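Local coordinates for putative cytoplasmic protein (Salmonella enterica subsp. enterica serovar Typhimurium, PDB 4IQN), which is of unknown function and belongs to a family built on an uncharacterised domain, DUF5066, at residues Val23-Ser28 and Asp62-Ser67. Numbering follows the deposited sequence.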
loop_
_atom_site.group_PDB
_atom_site.type_symbol
_atom_site.label_atom_id
_atom_site.label_comp_id
_atom_site.label_asym_id
_atom_site.label_seq_id
_atom_site.Cartn_x
_atom_site.Cartn_y
_atom_site.Cartn_z
ATOM N N VAL A 23 -19.600 3.475 -12.780
ATOM C CA VAL A 23 -20.561 3.550 -11.655
ATOM C C VAL A 23 -19.886 4.023 -10.366
ATOM O O VAL A 23 -19.602 3.204 -9.454
ATOM C CB VAL A 23 -21.303 2.219 -11.399
ATOM C CG1 VAL A 23 -22.475 2.478 -10.463
ATOM C CG2 VAL A 23 -21.879 1.634 -12.684
ATOM N N PRO A 24 -19.622 5.341 -10.272
ATOM C CA PRO A 24 -18.866 5.827 -9.119
ATOM C C PRO A 24 -19.648 5.598 -7.847
ATOM O O PRO A 24 -20.840 5.833 -7.827
ATOM C CB PRO A 24 -18.659 7.331 -9.413
ATOM C CG PRO A 24 -19.671 7.682 -10.433
ATOM C CD PRO A 24 -19.943 6.431 -11.218
ATOM N N THR A 25 -18.980 5.135 -6.803
ATOM C CA THR A 25 -19.653 4.786 -5.542
ATOM C C THR A 25 -18.909 5.391 -4.350
ATOM O O THR A 25 -18.099 4.730 -3.698
ATOM C CB THR A 25 -19.770 3.247 -5.378
ATOM O OG1 THR A 25 -18.466 2.616 -5.516
ATOM C CG2 THR A 25 -20.693 2.689 -6.431
ATOM N N PRO A 26 -19.159 6.662 -4.062
ATOM C CA PRO A 26 -18.481 7.245 -2.908
ATOM C C PRO A 26 -18.971 6.649 -1.622
ATOM O O PRO A 26 -20.157 6.275 -1.532
ATOM C CB PRO A 26 -18.905 8.717 -2.959
ATOM C CG PRO A 26 -20.178 8.702 -3.679
ATOM C CD PRO A 26 -20.027 7.638 -4.723
HETATM N N MSE A 27 -18.071 6.572 -0.641
HETATM C CA MSE A 27 -18.457 6.315 0.746
HETATM C C MSE A 27 -18.923 7.627 1.268
HETATM O O MSE A 27 -18.420 8.666 0.838
HETATM C CB MSE A 27 -17.282 5.817 1.593
HETATM C CG MSE A 27 -17.078 4.358 1.288
HETATM SE SE MSE A 27 -15.799 3.457 2.474
HETATM C CE MSE A 27 -15.699 4.480 4.132
ATOM N N SER A 28 -19.889 7.624 2.192
ATOM C CA SER A 28 -20.313 8.888 2.791
ATOM C C SER A 28 -19.242 9.370 3.799
ATOM O O SER A 28 -18.382 8.596 4.249
ATOM C CB SER A 28 -21.653 8.746 3.507
ATOM O OG SER A 28 -21.508 7.825 4.573
ATOM N N ASP A 62 -14.886 7.673 -4.925
ATOM C CA ASP A 62 -15.347 6.481 -5.596
ATOM C C ASP A 62 -14.574 5.284 -5.078
ATOM O O ASP A 62 -13.398 5.083 -5.427
ATOM C CB ASP A 62 -15.151 6.660 -7.102
ATOM C CG ASP A 62 -15.607 5.467 -7.916
ATOM O OD1 ASP A 62 -16.225 4.507 -7.359
ATOM O OD2 ASP A 62 -15.334 5.495 -9.152
ATOM N N ARG A 63 -15.248 4.450 -4.291
ATOM C CA ARG A 63 -14.596 3.291 -3.704
ATOM C C ARG A 63 -14.232 2.260 -4.769
ATOM O O ARG A 63 -13.485 1.313 -4.476
ATOM C CB ARG A 63 -15.468 2.673 -2.612
ATOM C CG ARG A 63 -16.497 1.722 -3.121
ATOM C CD ARG A 63 -17.480 1.327 -2.026
ATOM N NE ARG A 63 -18.369 2.424 -1.682
ATOM C CZ ARG A 63 -19.302 2.331 -0.744
ATOM N NH1 ARG A 63 -19.455 1.198 -0.075
ATOM N NH2 ARG A 63 -20.084 3.354 -0.479
ATOM N N ASP A 64 -14.762 2.447 -5.984
ATOM C CA ASP A 64 -14.584 1.509 -7.084
ATOM C C ASP A 64 -13.829 2.146 -8.279
ATOM O O ASP A 64 -13.917 1.674 -9.421
ATOM C CB ASP A 64 -15.963 0.985 -7.531
ATOM C CG ASP A 64 -16.626 0.085 -6.484
ATOM O OD1 ASP A 64 -15.893 -0.680 -5.803
ATOM O OD2 ASP A 64 -17.889 0.117 -6.360
ATOM N N LEU A 65 -13.066 3.194 -8.012
ATOM C CA LEU A 65 -12.346 3.909 -9.074
ATOM C C LEU A 65 -11.399 2.992 -9.823
ATOM O O LEU A 65 -10.905 2.009 -9.279
ATOM C CB LEU A 65 -11.624 5.136 -8.515
ATOM C CG LEU A 65 -10.436 4.879 -7.619
ATOM C CD1 LEU A 65 -9.149 4.838 -8.452
ATOM C CD2 LEU A 65 -10.329 5.977 -6.578
ATOM N N LEU A 66 -11.223 3.315 -11.097
ATOM C CA LEU A 66 -10.344 2.620 -12.018
ATOM C C LEU A 66 -9.432 3.680 -12.625
ATOM O O LEU A 66 -9.907 4.703 -13.107
ATOM C CB LEU A 66 -11.169 1.928 -13.123
ATOM C CG LEU A 66 -12.021 0.728 -12.718
ATOM C CD1 LEU A 66 -12.924 0.200 -13.828
ATOM C CD2 LEU A 66 -11.093 -0.383 -12.239
ATOM N N SER A 67 -8.121 3.443 -12.586
ATOM C CA SER A 67 -7.173 4.392 -13.096
ATOM C C SER A 67 -7.262 4.511 -14.607
ATOM O O SER A 67 -8.032 3.796 -15.258
ATOM C CB SER A 67 -5.749 3.967 -12.746
ATOM O OG SER A 67 -5.384 2.805 -13.464
HETATM O O HOH W 1 -19.361 0.452 -8.674
#
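Thr25 is hydrogen-bonded to three consecutive residues, Asp62, Arg63 and Asp64, at the start of a type I beta turn from Asp62 to Leu65. Its backbone N donates to Asp62 OD1 at 2.9 Å. Asp64 N donates to the same oxygen from the opposite face of the carboxylate; this bond closes an Asx turn. With CG anti to its own backbone N (chi1 -180°), the Asp62 carboxylate lies against Pro24 CA, 3.4 Å from OD1. The other oxygen, OD2, accepts from Asn19 and Asn21, so the buried carboxylate is held at both oxygens.

Thr25 O takes two bonds from Arg63, one on each side of the carbonyl plane. Arg63 N lies 2.9 Å from Thr25 O, in a nearly straight bond (173°). The arginine bends at chi3 (71°), which puts NE 3.1 Å from Thr25 O. Arg63 NH2 donates to Pro26 O at 3.1 Å. Both carbonyl oxygens sit at the guanidinium edge, in its plane. Met27 CG covers one face, 3.6 Å from Arg63 CZ and offset toward the rim.

Thr25 OG1 donates to Asp64 OD2 at 2.7 Å, coming from above the carboxylate plane. A water donates to this OD2 and to Val23 O, bridging the segments.

The contact ties the loop before helix 29-34 to the 62-65 turn mainly through polar bonds. The two edge bonds fix the guanidinium plane, and the backbone donors, with the amides of Asn19 and Asn21, probably help stabilise the negative charge of Asp62.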